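Local structure of DUF1904 domain-containing protein (4M1A) at residues D52-D64 / K87-Y101. The protein is of unknown function, belongs to the DUF1904 family of the MIF clan, and assembles as a trimer of alpha/beta subunits. Residues are numbered along the deposited sequence; the frame is centred on the assembly and turned at random.
Sequences DDGLVFIEVLWFD and KIVTIVFNPLIENMY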
# COMPACT_ATOMS: atom_id res chain seq x y z
N ASP A 52 10.56 -16.48 -2.96
CA ASP A 52 11.09 -16.39 -1.64
C ASP A 52 9.94 -16.45 -0.66
O ASP A 52 8.83 -16.06 -0.96
CB ASP A 52 11.83 -15.08 -1.45
CG ASP A 52 12.65 -15.04 -0.15
OD1 ASP A 52 13.62 -15.81 -0.04
OD2 ASP A 52 12.35 -14.20 0.71
N ASP A 53 10.21 -16.98 0.51
CA ASP A 53 9.25 -17.07 1.59
C ASP A 53 8.96 -15.66 2.16
O ASP A 53 7.94 -15.42 2.82
CB ASP A 53 9.89 -17.96 2.65
CG ASP A 53 9.15 -17.94 3.92
OD1 ASP A 53 8.43 -18.93 4.20
OD2 ASP A 53 9.26 -16.92 4.63
N GLY A 54 9.85 -14.70 1.86
CA GLY A 54 9.69 -13.32 2.29
C GLY A 54 9.67 -13.30 3.84
O GLY A 54 10.39 -14.09 4.52
N LEU A 55 8.83 -12.44 4.41
CA LEU A 55 8.70 -12.40 5.86
C LEU A 55 7.22 -12.19 6.13
O LEU A 55 6.49 -12.04 5.18
CB LEU A 55 9.59 -11.28 6.35
CG LEU A 55 9.33 -9.79 6.15
CD1 LEU A 55 10.69 -9.10 6.27
CD2 LEU A 55 8.76 -9.41 4.81
N VAL A 56 6.80 -12.05 7.37
CA VAL A 56 5.42 -11.62 7.66
C VAL A 56 5.54 -10.11 7.86
O VAL A 56 6.35 -9.65 8.67
CB VAL A 56 4.82 -12.28 8.86
CG1 VAL A 56 3.46 -11.67 9.10
CG2 VAL A 56 4.75 -13.78 8.57
N PHE A 57 4.89 -9.35 6.98
CA PHE A 57 4.98 -7.88 7.00
C PHE A 57 3.59 -7.28 7.28
O PHE A 57 2.63 -7.51 6.53
CB PHE A 57 5.55 -7.36 5.66
CG PHE A 57 5.87 -5.90 5.67
CD1 PHE A 57 4.91 -4.96 5.50
CD2 PHE A 57 7.20 -5.46 5.71
CE1 PHE A 57 5.20 -3.60 5.52
CE2 PHE A 57 7.49 -4.09 5.65
CZ PHE A 57 6.50 -3.19 5.56
N ILE A 58 3.50 -6.52 8.37
CA ILE A 58 2.28 -5.99 8.88
C ILE A 58 2.32 -4.50 8.87
O ILE A 58 3.28 -3.86 9.41
CB ILE A 58 1.96 -6.51 10.30
CG1 ILE A 58 1.99 -8.00 10.30
CG2 ILE A 58 0.57 -5.98 10.79
CD1 ILE A 58 2.01 -8.62 11.71
N GLU A 59 1.30 -3.90 8.22
CA GLU A 59 1.13 -2.43 8.24
C GLU A 59 -0.03 -2.10 9.15
O GLU A 59 -1.05 -2.80 9.12
CB GLU A 59 0.86 -1.92 6.83
CG GLU A 59 1.98 -2.14 5.88
CD GLU A 59 1.66 -2.11 4.37
OE1 GLU A 59 0.64 -2.74 3.91
OE2 GLU A 59 2.57 -1.51 3.66
N VAL A 60 0.11 -1.06 9.98
CA VAL A 60 -0.96 -0.57 10.82
C VAL A 60 -1.19 0.88 10.38
O VAL A 60 -0.33 1.75 10.61
CB VAL A 60 -0.55 -0.59 12.29
CG1 VAL A 60 -1.61 0.03 13.15
CG2 VAL A 60 -0.29 -2.05 12.71
N LEU A 61 -2.34 1.14 9.81
CA LEU A 61 -2.75 2.51 9.45
C LEU A 61 -3.66 3.04 10.52
O LEU A 61 -4.75 2.50 10.76
CB LEU A 61 -3.47 2.53 8.08
CG LEU A 61 -2.67 2.27 6.83
CD1 LEU A 61 -2.21 0.83 6.73
CD2 LEU A 61 -3.51 2.63 5.59
N TRP A 62 -3.23 4.12 11.21
CA TRP A 62 -4.02 4.64 12.31
C TRP A 62 -3.72 6.10 12.58
O TRP A 62 -2.72 6.66 12.05
CB TRP A 62 -3.77 3.84 13.59
CG TRP A 62 -2.40 3.90 14.20
CD1 TRP A 62 -1.28 4.54 13.76
CD2 TRP A 62 -2.08 3.38 15.48
NE1 TRP A 62 -0.26 4.41 14.70
CE2 TRP A 62 -0.74 3.67 15.74
CE3 TRP A 62 -2.82 2.61 16.41
CZ2 TRP A 62 -0.10 3.26 16.95
CZ3 TRP A 62 -2.20 2.25 17.59
CH2 TRP A 62 -0.86 2.54 17.83
N PHE A 63 -4.58 6.70 13.39
CA PHE A 63 -4.27 8.00 14.02
C PHE A 63 -3.23 7.69 15.12
O PHE A 63 -3.45 6.86 15.99
CB PHE A 63 -5.53 8.73 14.52
CG PHE A 63 -6.51 9.05 13.41
CD1 PHE A 63 -6.14 9.87 12.39
CD2 PHE A 63 -7.77 8.50 13.37
CE1 PHE A 63 -7.02 10.12 11.34
CE2 PHE A 63 -8.65 8.78 12.34
CZ PHE A 63 -8.26 9.57 11.31
N ASP A 64 -2.09 8.33 15.03
CA ASP A 64 -0.95 7.88 15.80
C ASP A 64 -1.22 8.01 17.27
O ASP A 64 -1.95 8.88 17.69
CB ASP A 64 0.31 8.66 15.48
CG ASP A 64 1.60 7.97 15.99
OD1 ASP A 64 1.66 6.69 16.16
OD2 ASP A 64 2.55 8.75 16.18
N LYS A 87 9.60 -17.24 10.39
CA LYS A 87 9.87 -16.04 9.55
C LYS A 87 10.00 -14.78 10.38
O LYS A 87 9.35 -14.65 11.41
CB LYS A 87 8.69 -15.81 8.61
CG LYS A 87 8.46 -16.81 7.52
CD LYS A 87 7.32 -16.23 6.69
CE LYS A 87 6.51 -17.25 5.95
NZ LYS A 87 6.05 -16.60 4.70
N ILE A 88 10.77 -13.81 9.88
CA ILE A 88 10.89 -12.52 10.50
C ILE A 88 9.46 -11.87 10.47
O ILE A 88 8.67 -12.08 9.51
CB ILE A 88 11.83 -11.66 9.63
CG1 ILE A 88 13.30 -12.19 9.68
CG2 ILE A 88 11.78 -10.20 10.00
CD1 ILE A 88 14.13 -11.51 8.60
N VAL A 89 9.11 -11.19 11.55
CA VAL A 89 7.86 -10.45 11.63
C VAL A 89 8.21 -8.98 11.65
O VAL A 89 8.92 -8.51 12.55
CB VAL A 89 7.03 -10.80 12.90
CG1 VAL A 89 5.74 -10.03 12.85
CG2 VAL A 89 6.73 -12.29 12.92
N THR A 90 7.81 -8.27 10.59
CA THR A 90 8.09 -6.84 10.45
C THR A 90 6.80 -6.05 10.51
O THR A 90 5.78 -6.48 9.94
CB THR A 90 8.86 -6.59 9.12
OG1 THR A 90 10.13 -7.21 9.26
CG2 THR A 90 9.03 -5.12 8.87
N ILE A 91 6.80 -4.94 11.28
CA ILE A 91 5.63 -4.14 11.53
C ILE A 91 5.91 -2.67 11.29
O ILE A 91 6.94 -2.15 11.82
CB ILE A 91 5.09 -4.30 12.93
CG1 ILE A 91 4.92 -5.77 13.25
CG2 ILE A 91 3.73 -3.65 13.05
CD1 ILE A 91 4.73 -6.00 14.71
N VAL A 92 5.11 -2.01 10.45
CA VAL A 92 5.27 -0.61 10.21
C VAL A 92 4.01 0.11 10.60
O VAL A 92 2.93 -0.27 10.16
CB VAL A 92 5.62 -0.37 8.73
CG1 VAL A 92 6.03 1.08 8.57
CG2 VAL A 92 6.79 -1.28 8.36
N PHE A 93 4.12 1.18 11.38
CA PHE A 93 2.98 2.01 11.71
C PHE A 93 2.96 3.24 10.77
O PHE A 93 3.98 3.91 10.62
CB PHE A 93 3.03 2.46 13.14
CG PHE A 93 2.79 1.29 14.13
CD1 PHE A 93 3.80 0.44 14.45
CD2 PHE A 93 1.55 1.08 14.64
CE1 PHE A 93 3.58 -0.64 15.31
CE2 PHE A 93 1.32 -0.00 15.51
CZ PHE A 93 2.32 -0.85 15.79
N ASN A 94 1.79 3.53 10.21
CA ASN A 94 1.59 4.65 9.22
C ASN A 94 0.55 5.60 9.80
O ASN A 94 -0.61 5.26 9.94
CB ASN A 94 1.14 4.11 7.87
CG ASN A 94 2.23 3.25 7.18
OD1 ASN A 94 2.04 2.05 6.91
ND2 ASN A 94 3.41 3.83 7.02
N PRO A 95 0.96 6.80 10.20
CA PRO A 95 0.09 7.77 10.86
C PRO A 95 -0.79 8.40 9.77
O PRO A 95 -0.30 8.76 8.72
CB PRO A 95 1.04 8.80 11.49
CG PRO A 95 2.39 8.52 10.93
CD PRO A 95 2.35 7.28 10.05
N LEU A 96 -2.06 8.45 10.04
CA LEU A 96 -3.05 9.04 9.16
C LEU A 96 -3.20 10.46 9.60
O LEU A 96 -3.07 10.76 10.74
CB LEU A 96 -4.40 8.38 9.35
CG LEU A 96 -4.47 6.92 8.92
CD1 LEU A 96 -5.76 6.37 9.51
CD2 LEU A 96 -4.39 6.76 7.44
N ILE A 97 -3.59 11.30 8.67
CA ILE A 97 -3.81 12.71 8.92
C ILE A 97 -5.31 12.93 8.88
O ILE A 97 -5.94 12.60 7.86
CB ILE A 97 -3.00 13.53 7.88
CG1 ILE A 97 -1.50 13.43 8.23
CG2 ILE A 97 -3.38 15.02 7.91
CD1 ILE A 97 -0.61 13.78 7.04
N GLU A 98 -5.90 13.53 9.93
CA GLU A 98 -7.36 13.58 10.10
C GLU A 98 -8.06 14.30 8.93
O GLU A 98 -9.12 13.84 8.47
CB GLU A 98 -7.80 14.24 11.46
CG GLU A 98 -7.52 13.36 12.68
CD GLU A 98 -7.97 13.94 14.01
OE1 GLU A 98 -8.95 14.72 14.07
OE2 GLU A 98 -7.33 13.58 15.04
N ASN A 99 -7.46 15.37 8.43
CA ASN A 99 -8.10 16.08 7.35
C ASN A 99 -7.88 15.40 6.00
O ASN A 99 -8.36 15.88 4.99
CB ASN A 99 -7.75 17.59 7.34
CG ASN A 99 -6.39 17.90 6.80
OD1 ASN A 99 -5.54 17.04 6.50
ND2 ASN A 99 -6.14 19.20 6.71
N MSE A 100 -7.21 14.24 5.98
CA MSE A 100 -7.07 13.53 4.72
C MSE A 100 -7.76 12.20 4.75
O MSE A 100 -7.55 11.38 3.84
CB MSE A 100 -5.60 13.50 4.42
CG MSE A 100 -5.28 14.89 3.72
SE MSE A 100 -3.46 14.70 3.37
CE MSE A 100 -2.89 16.63 3.61
N TYR A 101 -8.58 11.97 5.75
CA TYR A 101 -9.25 10.75 5.98
C TYR A 101 -10.76 10.95 6.08
O TYR A 101 -11.24 11.75 6.89
CB TYR A 101 -8.73 10.08 7.28
CG TYR A 101 -9.28 8.74 7.62
CD1 TYR A 101 -10.46 8.58 8.35
CD2 TYR A 101 -8.63 7.59 7.22
CE1 TYR A 101 -10.98 7.33 8.64
CE2 TYR A 101 -9.10 6.35 7.57
CZ TYR A 101 -10.26 6.19 8.27
OH TYR A 101 -10.76 4.94 8.60
O HOH W 1 11.33 -14.22 7.07
O HOH W 2 3.74 0.81 4.89
O HOH W 3 -1.93 10.41 13.19
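Val-56 N donates to Ile-88 O and Val-56 O accepts from Thr-90 N, starting the run of backbone bonds that joins parallel strands 56-62 and 89-95 of a beta-alpha-beta unit, with helix 67-82 as the crossover. The same two-way pattern repeats at Ile-58, Val-60 and Trp-62, ending with Leu-96 N to Trp-62 O. The alternate residues Phe-57, Glu-59 and Leu-61 bond through their backbones to strand 3-7, while Thr-90, Ile-91 and Val-92 pair with a strand of a second subunit, so the sheet runs on across that interface.

In the loops that lead into the strands, Lys-87 NZ donates to Asp-53 O (2.9 Å), makes a salt bridge with Asp-53 OD2 (3.2 Å), and also bonds Gly-8 O. Putting an alanine in place of Lys-87 would probably leave the Asp-53 carboxylate without this counter-charge and its carbonyl without this donor. Nearby, one water links Gly-54 O to Ile-88 N.

Phe-93 CD2 lies 3.4 Å above the Trp-62 ring plane, near its rim; with chi1 at 66°, CG of Trp-62 sits between the backbone N and the carbonyl carbon, and the indole lies across Phe-93. Phe-63 turns its edge to the face of Tyr-101.

Buried Glu-59 uses OE1 for a salt bridge with Arg-7 of its own chain and OE2 for one with Arg-5 of the second subunit; a water donates both to OE2 and to Asn-94 OD1, each at 2.9 Å.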